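N-acetylneuraminate lyase (Peptoclostridium difficile, PDB 4WOZ) is a lyase of the dihydrodipicolinate synthetase family, built on a TIM barrel and assembled from four chains. Local coordinates at residues R72-A77 / K104-L109; K86-V91 / Y111-A116. All blocks are in the same frame, centred on the assembly; numbering follows the deposited sequence.

Contact 1 (R72-A77 / K104-L109); sequences RIFEIA and KFTTDL
T106 sets its methyl on the ring of F74: CG2 stands 3.5 Å from the centroid of that ring, only 10° off the normal, so the methyl covers the middle of the face in a CH-pi contact. The threonine torsion decides this, for chi1 of 58° turns CG2 anti to its own carbonyl carbon and across to the phenylalanine, while OG1 stays with its own helix and bonds to the carbonyl of L102. With CG anti to the backbone N, the F105 ring reaches across to helix 67-81 and presents an edge, CE2 lying 3.9 Å from CB of F74. E75, extended beyond CG, runs past the tip of this ring at about a right angle; its CG lies against F105 CZ, and its OE1 comes within 3.2 Å of the same atom, near the ring plane, with carboxylate and ring nearly coplanar. One turn after F105, L109 brings CD1 to 4.0 Å from CB of F74. Segments 72-77 and 104-109 of neighbouring outer helices run nearly parallel, their axes coming within 10.3 Å. An acidic oxygen at the rim of a ring meets the slightly positive C-H edge rather than the electron-rich face, which would make the contact weakly favourable at the exposed margin of an otherwise apolar seam.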
ATOM      1  N   ARG A  72      16.483 -33.165  -2.105  1.00 34.59           N
ATOM      2  CA  ARG A  72      15.879 -34.434  -1.719  1.00 36.22           C
ATOM      3  C   ARG A  72      14.409 -34.464  -2.106  1.00 35.54           C
ATOM      4  O   ARG A  72      13.892 -35.499  -2.531  1.00 36.36           O
ATOM      5  CB  ARG A  72      16.002 -34.714  -0.214  1.00 38.65           C
ATOM      6  CG  ARG A  72      15.221 -35.976   0.166  1.00 42.94           C
ATOM      7  CD  ARG A  72      15.780 -36.748   1.345  1.00 48.94           C
ATOM      8  NE  ARG A  72      15.278 -36.283   2.635  1.00 52.25           N
ATOM      9  CZ  ARG A  72      15.187 -37.058   3.712  1.00 54.45           C
ATOM     10  NH1 ARG A  72      15.561 -38.331   3.645  1.00 55.82           N
ATOM     11  NH2 ARG A  72      14.731 -36.567   4.858  1.00 54.36           N
ATOM     12  N   ILE A  73      13.733 -33.330  -1.952  1.00 34.23           N
ATOM     13  CA  ILE A  73      12.324 -33.241  -2.308  1.00 33.23           C
ATOM     14  C   ILE A  73      12.159 -33.477  -3.813  1.00 31.84           C
ATOM     15  O   ILE A  73      11.285 -34.232  -4.237  1.00 32.08           O
ATOM     16  CB  ILE A  73      11.745 -31.859  -1.912  1.00 34.53           C
ATOM     17  CG1 ILE A  73      11.687 -31.754  -0.386  1.00 34.73           C
ATOM     18  CG2 ILE A  73      10.352 -31.666  -2.510  1.00 32.38           C
ATOM     19  CD1 ILE A  73      11.379 -30.374   0.123  1.00 34.75           C
ATOM     20  N   PHE A  74      13.012 -32.851  -4.619  1.00 29.88           N
ATOM     21  CA  PHE A  74      12.929 -33.024  -6.061  1.00 31.09           C
ATOM     22  C   PHE A  74      13.168 -34.478  -6.453  1.00 31.78           C
ATOM     23  O   PHE A  74      12.499 -35.005  -7.342  1.00 29.57           O
ATOM     24  CB  PHE A  74      13.935 -32.120  -6.783  1.00 29.73           C
ATOM     25  CG  PHE A  74      13.537 -30.665  -6.813  1.00 32.51           C
ATOM     26  CD1 PHE A  74      12.272 -30.284  -7.260  1.00 30.65           C
ATOM     27  CD2 PHE A  74      14.433 -29.674  -6.416  1.00 31.57           C
ATOM     28  CE1 PHE A  74      11.903 -28.940  -7.313  1.00 31.27           C
ATOM     29  CE2 PHE A  74      14.076 -28.323  -6.465  1.00 31.78           C
ATOM     30  CZ  PHE A  74      12.806 -27.956  -6.915  1.00 31.83           C
ATOM     31  N   GLU A  75      14.118 -35.126  -5.783  1.00 34.39           N
ATOM     32  CA  GLU A  75      14.425 -36.524  -6.073  1.00 34.53           C
ATOM     33  C   GLU A  75      13.270 -37.438  -5.689  1.00 33.45           C
ATOM     34  O   GLU A  75      12.888 -38.326  -6.453  1.00 32.73           O
ATOM     35  CB  GLU A  75      15.677 -36.986  -5.320  1.00 36.71           C
ATOM     36  CG  GLU A  75      16.982 -36.439  -5.842  1.00 41.51           C
ATOM     37  CD  GLU A  75      18.177 -37.116  -5.193  1.00 44.03           C
ATOM     38  OE1 GLU A  75      19.317 -36.635  -5.369  1.00 45.13           O
ATOM     39  OE2 GLU A  75      17.971 -38.139  -4.506  1.00 47.59           O
ATOM     40  N   ILE A  76      12.729 -37.235  -4.494  1.00 31.56           N
ATOM     41  CA  ILE A  76      11.623 -38.061  -4.039  1.00 32.64           C
ATOM     42  C   ILE A  76      10.398 -37.902  -4.928  1.00 33.06           C
ATOM     43  O   ILE A  76       9.732 -38.884  -5.250  1.00 35.13           O
ATOM     44  CB  ILE A  76      11.229 -37.726  -2.589  1.00 30.44           C
ATOM     45  CG1 ILE A  76      12.380 -38.086  -1.644  1.00 32.35           C
ATOM     46  CG2 ILE A  76       9.957 -38.472  -2.220  1.00 30.94           C
ATOM     47  CD1 ILE A  76      12.158 -37.681  -0.199  1.00 32.72           C
ATOM     48  N   ALA A  77      10.105 -36.670  -5.332  1.00 32.42           N
ATOM     49  CA  ALA A  77       8.937 -36.416  -6.176  1.00 33.62           C
ATOM     50  C   ALA A  77       9.046 -37.156  -7.505  1.00 33.58           C
ATOM     51  O   ALA A  77       8.114 -37.844  -7.925  1.00 33.23           O
ATOM     52  CB  ALA A  77       8.774 -34.918  -6.419  1.00 31.17           C
ATOM     53  N   LYS A 104      19.513 -27.112 -13.016  1.00 35.29           N
ATOM     54  CA  LYS A 104      20.335 -28.186 -13.573  1.00 35.66           C
ATOM     55  C   LYS A 104      19.916 -29.514 -12.960  1.00 34.95           C
ATOM     56  O   LYS A 104      19.636 -30.484 -13.667  1.00 33.25           O
ATOM     57  CB  LYS A 104      21.814 -27.947 -13.265  1.00 37.16           C
ATOM     58  CG  LYS A 104      22.494 -26.905 -14.130  1.00 40.14           C
ATOM     59  CD  LYS A 104      23.983 -26.848 -13.796  1.00 44.30           C
ATOM     60  CE  LYS A 104      24.787 -26.178 -14.900  1.00 46.24           C
ATOM     61  NZ  LYS A 104      24.336 -24.783 -15.164  1.00 46.82           N
ATOM     62  N   PHE A 105      19.881 -29.545 -11.632  1.00 33.88           N
ATOM     63  CA  PHE A 105      19.500 -30.741 -10.897  1.00 35.05           C
ATOM     64  C   PHE A 105      18.163 -31.302 -11.388  1.00 34.26           C
ATOM     65  O   PHE A 105      18.076 -32.468 -11.767  1.00 36.07           O
ATOM     66  CB  PHE A 105      19.410 -30.426  -9.400  1.00 35.61           C
ATOM     67  CG  PHE A 105      19.179 -31.633  -8.535  1.00 37.62           C
ATOM     68  CD1 PHE A 105      20.177 -32.586  -8.369  1.00 40.82           C
ATOM     69  CD2 PHE A 105      17.968 -31.813  -7.880  1.00 38.43           C
ATOM     70  CE1 PHE A 105      19.974 -33.702  -7.562  1.00 41.50           C
ATOM     71  CE2 PHE A 105      17.752 -32.925  -7.069  1.00 39.47           C
ATOM     72  CZ  PHE A 105      18.760 -33.872  -6.911  1.00 41.02           C
ATOM     73  N   THR A 106      17.125 -30.472 -11.391  1.00 33.12           N
ATOM     74  CA  THR A 106      15.805 -30.924 -11.821  1.00 30.89           C
ATOM     75  C   THR A 106      15.743 -31.296 -13.299  1.00 32.06           C
ATOM     76  O   THR A 106      15.088 -32.267 -13.665  1.00 32.63           O
ATOM     77  CB  THR A 106      14.713 -29.865 -11.515  1.00 29.32           C
ATOM     78  OG1 THR A 106      15.031 -28.628 -12.164  1.00 25.67           O
ATOM     79  CG2 THR A 106      14.612 -29.632 -10.007  1.00 30.07           C
ATOM     80  N   THR A 107      16.419 -30.536 -14.154  1.00 31.85           N
ATOM     81  CA  THR A 107      16.406 -30.856 -15.575  1.00 32.37           C
ATOM     82  C   THR A 107      17.015 -32.242 -15.799  1.00 34.72           C
ATOM     83  O   THR A 107      16.519 -33.031 -16.616  1.00 32.89           O
ATOM     84  CB  THR A 107      17.195 -29.820 -16.399  1.00 33.39           C
ATOM     85  OG1 THR A 107      16.519 -28.557 -16.355  1.00 33.12           O
ATOM     86  CG2 THR A 107      17.318 -30.272 -17.850  1.00 32.19           C
ATOM     87  N   ASP A 108      18.079 -32.544 -15.061  1.00 34.49           N
ATOM     88  CA  ASP A 108      18.732 -33.838 -15.191  1.00 36.44           C
ATOM     89  C   ASP A 108      17.832 -34.947 -14.654  1.00 36.55           C
ATOM     90  O   ASP A 108      17.902 -36.083 -15.119  1.00 36.61           O
ATOM     91  CB  ASP A 108      20.080 -33.842 -14.464  1.00 37.55           C
ATOM     92  CG  ASP A 108      21.114 -32.961 -15.145  1.00 40.14           C
ATOM     93  OD1 ASP A 108      20.941 -32.658 -16.344  1.00 41.69           O
ATOM     94  OD2 ASP A 108      22.109 -32.584 -14.485  1.00 41.05           O
ATOM     95  N   LEU A 109      16.991 -34.616 -13.678  1.00 36.27           N
ATOM     96  CA  LEU A 109      16.060 -35.584 -13.104  1.00 35.66           C
ATOM     97  C   LEU A 109      14.907 -35.835 -14.072  1.00 34.59           C
ATOM     98  O   LEU A 109      14.106 -36.750 -13.881  1.00 34.16           O
ATOM     99  CB  LEU A 109      15.504 -35.075 -11.774  1.00 36.31           C
ATOM    100  CG  LEU A 109      16.387 -35.241 -10.537  1.00 38.38           C
ATOM    101  CD1 LEU A 109      15.692 -34.628  -9.333  1.00 38.91           C
ATOM    102  CD2 LEU A 109      16.656 -36.727 -10.292  1.00 38.95           C
TER

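Contact 2 (K86-V91 / Y111-A116); sequences KLIAQV and YDAISA
Y111 packs against L87 and A89 from just before strand 113-117, and its side chain can be followed outward atom by atom. CB lies 4.1 Å from the carbonyl O of L87. CG, placed anti to its own carbonyl carbon by chi1 of -87°, already faces the methyl of A89, and CD2 is held between that methyl, 3.4 Å from A89 CB, and CB of L87. CE2 stays beside the same two carbons, and CZ comes near L87 CD1, the methyl that lies over one face of the ring, offset toward its rim. At the tip, OH leaves the pair of strands and bonds to the carbonyl of F74 on helix 67-81.

Strands 86-90 and 113-117 are adjacent, parallel staves of the eight-stranded TIM barrel, joined through helix 96-109 in a beta-alpha-beta crossover. I88, A89 and Q90 pair with A113, I114 and S115, the backbone bonds passing back and forth from A113 N to L87 O through to V91 N, which meets S115 O at 2.7 Å. Ahead of the first pair, D112 extends the pattern with its carboxylate: OD2 accepts the N-H of L87 at 2.7 Å through its anti lone pair, while OD1 is held by T13. On the face of I88 and Q90, S115 turns OG anti to its backbone N, where Y54 and the carbonyl of I145 meet the buried hydroxyl.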
ATOM      1  N   LYS A  86       2.821 -35.097 -15.075  1.00 32.40           N
ATOM      2  CA  LYS A  86       3.786 -34.052 -15.395  1.00 31.15           C
ATOM      3  C   LYS A  86       4.402 -33.422 -14.150  1.00 30.24           C
ATOM      4  O   LYS A  86       3.795 -33.405 -13.075  1.00 26.61           O
ATOM      5  CB  LYS A  86       3.114 -32.963 -16.233  1.00 32.64           C
ATOM      6  CG  LYS A  86       2.510 -33.480 -17.518  1.00 34.93           C
ATOM      7  CD  LYS A  86       1.607 -32.445 -18.154  1.00 37.97           C
ATOM      8  CE  LYS A  86       0.695 -33.084 -19.191  1.00 40.42           C
ATOM      9  NZ  LYS A  86      -0.296 -32.105 -19.722  1.00 42.71           N
ATOM     10  N   LEU A  87       5.607 -32.889 -14.316  1.00 27.74           N
ATOM     11  CA  LEU A  87       6.324 -32.266 -13.218  1.00 27.75           C
ATOM     12  C   LEU A  87       6.929 -30.922 -13.585  1.00 29.26           C
ATOM     13  O   LEU A  87       7.620 -30.785 -14.607  1.00 28.75           O
ATOM     14  CB  LEU A  87       7.446 -33.182 -12.731  1.00 28.16           C
ATOM     15  CG  LEU A  87       7.063 -34.484 -12.029  1.00 30.22           C
ATOM     16  CD1 LEU A  87       8.322 -35.288 -11.753  1.00 29.39           C
ATOM     17  CD2 LEU A  87       6.323 -34.173 -10.739  1.00 29.85           C
ATOM     18  N   ILE A  88       6.661 -29.933 -12.741  1.00 27.20           N
ATOM     19  CA  ILE A  88       7.207 -28.596 -12.917  1.00 27.52           C
ATOM     20  C   ILE A  88       8.014 -28.317 -11.654  1.00 28.26           C
ATOM     21  O   ILE A  88       7.534 -28.531 -10.537  1.00 26.61           O
ATOM     22  CB  ILE A  88       6.106 -27.528 -13.041  1.00 28.09           C
ATOM     23  CG1 ILE A  88       5.300 -27.750 -14.325  1.00 26.00           C
ATOM     24  CG2 ILE A  88       6.738 -26.138 -13.047  1.00 29.16           C
ATOM     25  CD1 ILE A  88       4.175 -26.746 -14.511  1.00 28.26           C
ATOM     26  N   ALA A  89       9.240 -27.846 -11.828  1.00 27.35           N
ATOM     27  CA  ALA A  89      10.082 -27.562 -10.679  1.00 28.32           C
ATOM     28  C   ALA A  89      10.286 -26.068 -10.459  1.00 27.69           C
ATOM     29  O   ALA A  89      10.773 -25.367 -11.343  1.00 27.48           O
ATOM     30  CB  ALA A  89      11.434 -28.256 -10.846  1.00 27.77           C
ATOM     31  N   GLN A  90       9.895 -25.579  -9.285  1.00 26.22           N
ATOM     32  CA  GLN A  90      10.088 -24.170  -8.958  1.00 27.65           C
ATOM     33  C   GLN A  90      11.525 -24.126  -8.447  1.00 27.63           C
ATOM     34  O   GLN A  90      11.832 -24.712  -7.412  1.00 27.56           O
ATOM     35  CB  GLN A  90       9.117 -23.722  -7.852  1.00 25.75           C
ATOM     36  CG  GLN A  90       8.934 -22.202  -7.746  1.00 27.33           C
ATOM     37  CD  GLN A  90      10.180 -21.469  -7.258  1.00 27.07           C
ATOM     38  OE1 GLN A  90      10.533 -20.418  -7.784  1.00 28.06           O
ATOM     39  NE2 GLN A  90      10.835 -22.014  -6.238  1.00 29.67           N
ATOM     40  N   VAL A  91      12.406 -23.456  -9.180  1.00 27.31           N
ATOM     41  CA  VAL A  91      13.807 -23.396  -8.778  1.00 30.22           C
ATOM     42  C   VAL A  91      14.290 -22.023  -8.310  1.00 32.42           C
ATOM     43  O   VAL A  91      15.428 -21.887  -7.858  1.00 33.45           O
ATOM     44  CB  VAL A  91      14.724 -23.862  -9.926  1.00 29.43           C
ATOM     45  CG1 VAL A  91      14.363 -25.290 -10.338  1.00 27.91           C
ATOM     46  CG2 VAL A  91      14.596 -22.912 -11.111  1.00 27.02           C
ATOM     47  N   TYR A 111      12.559 -33.295 -15.101  1.00 31.06           N
ATOM     48  CA  TYR A 111      11.362 -32.487 -14.880  1.00 30.44           C
ATOM     49  C   TYR A 111      10.944 -31.915 -16.230  1.00 30.10           C
ATOM     50  O   TYR A 111      11.785 -31.480 -17.011  1.00 30.09           O
ATOM     51  CB  TYR A 111      11.628 -31.352 -13.877  1.00 29.98           C
ATOM     52  CG  TYR A 111      11.423 -31.776 -12.436  1.00 28.64           C
ATOM     53  CD1 TYR A 111      12.314 -32.648 -11.818  1.00 29.10           C
ATOM     54  CD2 TYR A 111      10.297 -31.367 -11.718  1.00 27.92           C
ATOM     55  CE1 TYR A 111      12.088 -33.117 -10.521  1.00 29.14           C
ATOM     56  CE2 TYR A 111      10.062 -31.833 -10.413  1.00 24.75           C
ATOM     57  CZ  TYR A 111      10.963 -32.710  -9.829  1.00 26.49           C
ATOM     58  OH  TYR A 111      10.731 -33.226  -8.574  1.00 26.74           O
ATOM     59  N   ASP A 112       9.642 -31.931 -16.494  1.00 29.63           N
ATOM     60  CA  ASP A 112       9.077 -31.450 -17.752  1.00 30.08           C
ATOM     61  C   ASP A 112       9.285 -29.960 -17.991  1.00 30.42           C
ATOM     62  O   ASP A 112       9.376 -29.510 -19.139  1.00 29.83           O
ATOM     63  CB  ASP A 112       7.583 -31.777 -17.792  1.00 29.01           C
ATOM     64  CG  ASP A 112       7.317 -33.266 -17.681  1.00 33.22           C
ATOM     65  OD1 ASP A 112       7.576 -33.998 -18.663  1.00 35.47           O
ATOM     66  OD2 ASP A 112       6.862 -33.709 -16.607  1.00 32.74           O
ATOM     67  N   ALA A 113       9.345 -29.198 -16.906  1.00 28.37           N
ATOM     68  CA  ALA A 113       9.552 -27.764 -16.992  1.00 27.85           C
ATOM     69  C   ALA A 113      10.003 -27.214 -15.649  1.00 27.35           C
ATOM     70  O   ALA A 113       9.897 -27.884 -14.617  1.00 26.55           O
ATOM     71  CB  ALA A 113       8.269 -27.073 -17.428  1.00 29.45           C
ATOM     72  N   ILE A 114      10.532 -25.998 -15.666  1.00 27.25           N
ATOM     73  CA  ILE A 114      10.958 -25.372 -14.430  1.00 28.76           C
ATOM     74  C   ILE A 114      10.213 -24.056 -14.291  1.00 29.50           C
ATOM     75  O   ILE A 114       9.649 -23.541 -15.262  1.00 29.72           O
ATOM     76  CB  ILE A 114      12.486 -25.108 -14.399  1.00 28.73           C
ATOM     77  CG1 ILE A 114      12.869 -24.051 -15.436  1.00 27.95           C
ATOM     78  CG2 ILE A 114      13.230 -26.409 -14.656  1.00 26.55           C
ATOM     79  CD1 ILE A 114      14.323 -23.612 -15.350  1.00 30.46           C
ATOM     80  N   SER A 115      10.208 -23.524 -13.078  1.00 27.44           N
ATOM     81  CA  SER A 115       9.529 -22.272 -12.791  1.00 28.13           C
ATOM     82  C   SER A 115      10.439 -21.460 -11.888  1.00 26.56           C
ATOM     83  O   SER A 115      11.290 -22.020 -11.196  1.00 26.47           O
ATOM     84  CB  SER A 115       8.201 -22.556 -12.078  1.00 27.20           C
ATOM     85  OG  SER A 115       7.461 -21.365 -11.885  1.00 32.54           O
ATOM     86  N   ALA A 116      10.265 -20.145 -11.888  1.00 28.08           N
ATOM     87  CA  ALA A 116      11.095 -19.288 -11.048  1.00 30.05           C
ATOM     88  C   ALA A 116      10.341 -18.062 -10.569  1.00 29.41           C
ATOM     89  O   ALA A 116       9.887 -17.246 -11.367  1.00 29.53           O
ATOM     90  CB  ALA A 116      12.357 -18.862 -11.809  1.00 27.90           C
TER

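From the N terminus, the chain passes through helix 67-81, strand 86-90, helix 96-109 and strand 113-117, the helix, strand, helix and strand of consecutive beta-alpha units. Contact 1 closes a loop from 72-77 to 104-109, bringing together two outer helices; contact 2 closes another from 86-91 to 111-116, between two inner strands. Neither nests in the other: their segments alternate, so the loops cross. Y111 ties them together, its OH reaching helix 67-81 and its N lying 3.1 Å from T106 O, a probable hydrogen bond. F74 CZ also packs 3.4 Å from Q90 O. Here helical coat and strand wall meet at F74, T106 and Y111, a local instance of how a TIM barrel is layered.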